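Local coordinates for mundticin KS immunity protein (Enterococcus mundtii, PDB 2ZRR), which probably protects the bacteriocin-producing cell against its own mundticin KS, as an immunity protein built as an antiparallel four-helix bundle, at residues A[36-48]-A[97-111]. Sequence-based numbering, arbitrary orientation.
Sequences KAEVIITELLDDL and LNENQSKKLKELMSI
Helices 36-48 and 99-109 pack nearly antiparallel, their axes 9.8 Å apart at closest approach and their directions 161° apart, with Ala37 level with Leu108 and Leu44 with Gln101. Ile40 points toward helix 99-109. Its CG2 rests on the backbone O of Lys104 at 3.4 Å. CD1, at the end of the other branch, touches Glu107 CG and meets Ile111 CD1 end on. That same Ile111 methyl reaches Ala37 CA at 3.6 Å. Leu108 has CG anti to its backbone N (chi1 178°), which brings CD2 to 3.9 Å from Ile41 CG1 and CD1 against Ala37. Leu44 and the Lys104 chain run alongside each other in opposite senses, Leu44 CG and CD1 against Lys104 CB; Leu44 CD1 also meets Leu105 CD2. Leu48 and Leu97 close the apolar row through their CD2 methyls.

Polar groups line one border. Gln101 NE2 donates to Asp47 OD1 at 2.8 Å, nearly straight and in the amide plane, with amide and carboxylate planes turned 79° apart. A water bridges Asp47 OD1 to Asn98 ND2. Asn98 caps helix 99-109, its OD1 accepting from Gln101 N at 2.7 Å. Lys104 NZ pairs with Glu107 OE2 at 3.1 Å; its longer salt bridge to Glu43 is less sure.

Ile41 and Leu48 also touch helix 55-70, and Leu105 and Leu108 touch helix 75-90. The contact joins helix 33-48, the first, to helix 99-109, the last, of the antiparallel four-helix bundle, packed largely through leucine and isoleucine side chains.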
loop_
_atom_site.group_PDB
_atom_site.type_symbol
_atom_site.label_atom_id
_atom_site.label_comp_id
_atom_site.label_asym_id
_atom_site.label_seq_id
_atom_site.Cartn_x
_atom_site.Cartn_y
_atom_site.Cartn_z
ATOM N N LYS A 36 5.337 2.601 -10.690
ATOM C CA LYS A 36 4.289 3.483 -10.176
ATOM C C LYS A 36 3.771 2.988 -8.841
ATOM O O LYS A 36 3.672 3.759 -7.887
ATOM C CB LYS A 36 3.120 3.549 -11.162
ATOM C CG LYS A 36 2.930 4.889 -11.844
ATOM C CD LYS A 36 1.664 4.901 -12.713
ATOM C CE LYS A 36 1.978 4.711 -14.198
ATOM N NZ LYS A 36 1.519 3.380 -14.701
ATOM N N ALA A 37 3.417 1.703 -8.769
ATOM C CA ALA A 37 2.907 1.125 -7.523
ATOM C C ALA A 37 3.918 1.272 -6.370
ATOM O O ALA A 37 3.555 1.644 -5.248
ATOM C CB ALA A 37 2.553 -0.342 -7.735
ATOM N N GLU A 38 5.187 0.990 -6.647
ATOM C CA GLU A 38 6.227 1.109 -5.630
ATOM C C GLU A 38 6.394 2.565 -5.158
ATOM O O GLU A 38 6.540 2.833 -3.963
ATOM C CB GLU A 38 7.548 0.583 -6.189
ATOM C CG GLU A 38 7.656 -0.925 -6.210
ATOM C CD GLU A 38 8.742 -1.408 -7.133
ATOM O OE1 GLU A 38 9.599 -0.601 -7.534
ATOM O OE2 GLU A 38 8.748 -2.611 -7.463
ATOM N N VAL A 39 6.365 3.503 -6.105
ATOM C CA VAL A 39 6.499 4.929 -5.791
ATOM C C VAL A 39 5.411 5.362 -4.811
ATOM O O VAL A 39 5.703 5.981 -3.790
ATOM C CB VAL A 39 6.417 5.794 -7.080
ATOM C CG1 VAL A 39 5.997 7.216 -6.751
ATOM C CG2 VAL A 39 7.752 5.791 -7.775
ATOM N N ILE A 40 4.159 5.024 -5.111
ATOM C CA ILE A 40 3.048 5.394 -4.242
ATOM C C ILE A 40 3.223 4.828 -2.828
ATOM O O ILE A 40 2.958 5.505 -1.828
ATOM C CB ILE A 40 1.712 4.895 -4.823
ATOM C CG1 ILE A 40 1.456 5.548 -6.177
ATOM C CG2 ILE A 40 0.568 5.224 -3.884
ATOM C CD1 ILE A 40 0.195 5.043 -6.854
ATOM N N ILE A 41 3.669 3.582 -2.737
ATOM C CA ILE A 41 3.854 2.958 -1.430
ATOM C C ILE A 41 4.981 3.656 -0.674
ATOM O O ILE A 41 4.857 3.953 0.513
ATOM C CB ILE A 41 4.148 1.436 -1.583
ATOM C CG1 ILE A 41 2.843 0.702 -1.924
ATOM C CG2 ILE A 41 4.759 0.875 -0.293
ATOM C CD1 ILE A 41 3.002 -0.427 -2.924
ATOM N N THR A 42 6.075 3.934 -1.366
ATOM C CA THR A 42 7.201 4.613 -0.736
ATOM C C THR A 42 6.719 5.946 -0.155
ATOM O O THR A 42 6.952 6.251 1.007
ATOM C CB THR A 42 8.323 4.861 -1.763
ATOM O OG1 THR A 42 8.769 3.604 -2.294
ATOM C CG2 THR A 42 9.489 5.578 -1.124
ATOM N N GLU A 43 6.026 6.722 -0.981
ATOM C CA GLU A 43 5.490 8.017 -0.573
ATOM C C GLU A 43 4.582 7.872 0.638
ATOM O O GLU A 43 4.704 8.613 1.613
ATOM C CB GLU A 43 4.692 8.636 -1.724
ATOM C CG GLU A 43 5.547 9.031 -2.902
ATOM C CD GLU A 43 4.715 9.455 -4.100
ATOM O OE1 GLU A 43 3.525 9.063 -4.177
ATOM O OE2 GLU A 43 5.259 10.180 -4.961
ATOM N N LEU A 44 3.664 6.916 0.558
ATOM C CA LEU A 44 2.721 6.658 1.633
ATOM C C LEU A 44 3.401 6.311 2.951
ATOM O O LEU A 44 3.026 6.823 4.004
ATOM C CB LEU A 44 1.791 5.520 1.233
ATOM C CG LEU A 44 0.399 5.959 0.809
ATOM C CD1 LEU A 44 -0.210 4.908 -0.099
ATOM C CD2 LEU A 44 -0.450 6.173 2.049
ATOM N N LEU A 45 4.395 5.430 2.887
ATOM C CA LEU A 45 5.125 5.011 4.081
ATOM C C LEU A 45 5.865 6.186 4.690
ATOM O O LEU A 45 5.883 6.370 5.909
ATOM C CB LEU A 45 6.117 3.909 3.729
ATOM C CG LEU A 45 5.496 2.523 3.788
ATOM C CD1 LEU A 45 6.474 1.508 3.227
ATOM C CD2 LEU A 45 5.124 2.202 5.223
ATOM N N ASP A 46 6.481 6.981 3.826
ATOM C CA ASP A 46 7.219 8.158 4.257
ATOM C C ASP A 46 6.282 9.144 4.970
ATOM O O ASP A 46 6.691 9.877 5.874
ATOM C CB ASP A 46 7.845 8.833 3.037
ATOM C CG ASP A 46 9.235 9.370 3.314
ATOM O OD1 ASP A 46 10.184 8.913 2.644
ATOM O OD2 ASP A 46 9.382 10.248 4.196
ATOM N N ASP A 47 5.018 9.140 4.567
ATOM C CA ASP A 47 4.031 10.051 5.126
ATOM C C ASP A 47 3.311 9.554 6.368
ATOM O O ASP A 47 2.981 10.338 7.251
ATOM C CB ASP A 47 2.994 10.396 4.056
ATOM C CG ASP A 47 2.314 11.724 4.315
ATOM O OD1 ASP A 47 1.162 11.720 4.795
ATOM O OD2 ASP A 47 2.939 12.770 4.042
ATOM N N LEU A 48 3.065 8.254 6.433
ATOM C CA LEU A 48 2.353 7.659 7.555
ATOM C C LEU A 48 2.931 7.864 8.952
ATOM O O LEU A 48 2.172 7.926 9.920
ATOM C CB LEU A 48 2.168 6.164 7.308
ATOM C CG LEU A 48 0.978 5.823 6.414
ATOM C CD1 LEU A 48 1.022 4.359 6.047
ATOM C CD2 LEU A 48 -0.314 6.159 7.143
ATOM N N LEU A 97 -7.056 7.749 8.277
ATOM C CA LEU A 97 -6.293 8.342 7.190
ATOM C C LEU A 97 -6.884 9.672 6.760
ATOM O O LEU A 97 -8.100 9.798 6.637
ATOM C CB LEU A 97 -6.271 7.398 5.990
ATOM C CG LEU A 97 -5.580 6.045 6.139
ATOM C CD1 LEU A 97 -5.235 5.510 4.757
ATOM C CD2 LEU A 97 -4.324 6.187 6.985
ATOM N N ASN A 98 -6.024 10.660 6.534
ATOM C CA ASN A 98 -6.486 11.968 6.085
ATOM C C ASN A 98 -6.826 11.860 4.592
ATOM O O ASN A 98 -6.395 10.918 3.922
ATOM C CB ASN A 98 -5.407 13.033 6.326
ATOM C CG ASN A 98 -4.148 12.800 5.503
ATOM O OD1 ASN A 98 -4.160 12.072 4.508
ATOM N ND2 ASN A 98 -3.049 13.430 5.914
ATOM N N GLU A 99 -7.601 12.811 4.079
ATOM C CA GLU A 99 -8.002 12.802 2.672
ATOM C C GLU A 99 -6.867 12.435 1.720
ATOM O O GLU A 99 -7.012 11.546 0.882
ATOM C CB GLU A 99 -8.568 14.169 2.276
ATOM C CG GLU A 99 -9.181 14.213 0.880
ATOM C CD GLU A 99 -10.051 15.442 0.656
ATOM O OE1 GLU A 99 -10.334 16.162 1.639
ATOM O OE2 GLU A 99 -10.451 15.690 -0.502
ATOM N N ASN A 100 -5.740 13.123 1.857
ATOM C CA ASN A 100 -4.573 12.895 1.011
ATOM C C ASN A 100 -4.022 11.471 1.027
ATOM O O ASN A 100 -3.531 10.981 0.011
ATOM C CB ASN A 100 -3.459 13.869 1.401
ATOM C CG ASN A 100 -3.724 15.279 0.910
ATOM O OD1 ASN A 100 -2.847 16.145 0.964
ATOM N ND2 ASN A 100 -4.942 15.515 0.425
ATOM N N GLN A 101 -4.101 10.805 2.172
ATOM C CA GLN A 101 -3.588 9.446 2.278
ATOM C C GLN A 101 -4.521 8.404 1.688
ATOM O O GLN A 101 -4.071 7.484 1.007
ATOM C CB GLN A 101 -3.289 9.122 3.731
ATOM C CG GLN A 101 -2.014 9.771 4.208
ATOM C CD GLN A 101 -1.957 9.847 5.710
ATOM O OE1 GLN A 101 -2.863 9.369 6.389
ATOM N NE2 GLN A 101 -0.894 10.448 6.244
ATOM N N SER A 102 -5.818 8.542 1.944
ATOM C CA SER A 102 -6.795 7.599 1.397
ATOM C C SER A 102 -6.823 7.709 -0.126
ATOM O O SER A 102 -7.058 6.721 -0.825
ATOM C CB SER A 102 -8.186 7.889 1.946
ATOM O OG SER A 102 -8.198 9.144 2.587
ATOM N N LYS A 103 -6.581 8.913 -0.636
ATOM C CA LYS A 103 -6.570 9.135 -2.074
ATOM C C LYS A 103 -5.338 8.484 -2.663
ATOM O O LYS A 103 -5.371 7.988 -3.788
ATOM C CB LYS A 103 -6.572 10.632 -2.392
ATOM C CG LYS A 103 -7.962 11.266 -2.366
ATOM C CD LYS A 103 -8.049 12.460 -3.305
ATOM C CE LYS A 103 -7.882 13.774 -2.552
ATOM N NZ LYS A 103 -6.639 14.495 -2.960
ATOM N N LYS A 104 -4.249 8.489 -1.900
ATOM C CA LYS A 104 -3.005 7.868 -2.351
ATOM C C LYS A 104 -3.235 6.359 -2.405
ATOM O O LYS A 104 -2.774 5.684 -3.325
ATOM C CB LYS A 104 -1.868 8.181 -1.377
ATOM C CG LYS A 104 -0.812 9.112 -1.928
ATOM C CD LYS A 104 -0.268 8.628 -3.257
ATOM C CE LYS A 104 0.768 9.594 -3.809
ATOM N NZ LYS A 104 0.290 10.340 -5.005
ATOM N N LEU A 105 -3.959 5.844 -1.416
ATOM C CA LEU A 105 -4.275 4.422 -1.348
ATOM C C LEU A 105 -5.180 4.014 -2.516
ATOM O O LEU A 105 -4.891 3.049 -3.231
ATOM C CB LEU A 105 -4.971 4.100 -0.021
ATOM C CG LEU A 105 -4.114 3.526 1.117
ATOM C CD1 LEU A 105 -5.025 2.957 2.207
ATOM C CD2 LEU A 105 -3.177 2.446 0.577
ATOM N N LYS A 106 -6.275 4.755 -2.700
ATOM C CA LYS A 106 -7.235 4.492 -3.776
ATOM C C LYS A 106 -6.531 4.557 -5.125
ATOM O O LYS A 106 -6.829 3.786 -6.043
ATOM C CB LYS A 106 -8.375 5.519 -3.732
ATOM C CG LYS A 106 -9.277 5.396 -2.506
ATOM C CD LYS A 106 -10.532 6.255 -2.620
ATOM C CE LYS A 106 -10.400 7.535 -1.795
ATOM N NZ LYS A 106 -11.640 7.873 -1.036
ATOM N N GLU A 107 -5.592 5.491 -5.233
ATOM C CA GLU A 107 -4.815 5.677 -6.446
ATOM C C GLU A 107 -3.920 4.441 -6.641
ATOM O O GLU A 107 -3.551 4.082 -7.764
ATOM C CB GLU A 107 -3.988 6.955 -6.302
ATOM C CG GLU A 107 -2.809 7.097 -7.238
ATOM C CD GLU A 107 -1.984 8.337 -6.919
ATOM O OE1 GLU A 107 -0.965 8.589 -7.607
ATOM O OE2 GLU A 107 -2.365 9.061 -5.971
ATOM N N LEU A 108 -3.585 3.780 -5.538
ATOM C CA LEU A 108 -2.759 2.584 -5.599
ATOM C C LEU A 108 -3.598 1.437 -6.161
ATOM O O LEU A 108 -3.197 0.781 -7.126
ATOM C CB LEU A 108 -2.233 2.229 -4.202
ATOM C CG LEU A 108 -1.369 0.973 -4.048
ATOM C CD1 LEU A 108 -0.112 1.061 -4.913
ATOM C CD2 LEU A 108 -1.007 0.822 -2.593
ATOM N N MET A 109 -4.766 1.208 -5.562
ATOM C CA MET A 109 -5.669 0.146 -6.012
ATOM C C MET A 109 -6.077 0.364 -7.469
ATOM O O MET A 109 -6.234 -0.584 -8.238
ATOM C CB MET A 109 -6.918 0.106 -5.128
ATOM C CG MET A 109 -6.866 -0.919 -4.014
ATOM S SD MET A 109 -5.298 -0.931 -3.096
ATOM C CE MET A 109 -4.569 -2.465 -3.686
ATOM N N SER A 110 -6.243 1.628 -7.841
ATOM C CA SER A 110 -6.624 1.993 -9.196
ATOM C C SER A 110 -5.622 1.517 -10.239
ATOM O O SER A 110 -5.951 1.466 -11.422
ATOM C CB SER A 110 -6.767 3.510 -9.320
ATOM O OG SER A 110 -5.807 4.035 -10.230
ATOM N N ILE A 111 -4.400 1.194 -9.826
ATOM C CA ILE A 111 -3.409 0.729 -10.790
ATOM C C ILE A 111 -3.863 -0.637 -11.284
ATOM O O ILE A 111 -3.709 -0.970 -12.466
ATOM C CB ILE A 111 -2.006 0.625 -10.169
ATOM C CG1 ILE A 111 -1.451 2.027 -9.934
ATOM C CG2 ILE A 111 -1.071 -0.127 -11.105
ATOM C CD1 ILE A 111 -0.163 2.048 -9.150
HETATM O O HOH W 1 -0.375 13.486 5.753
#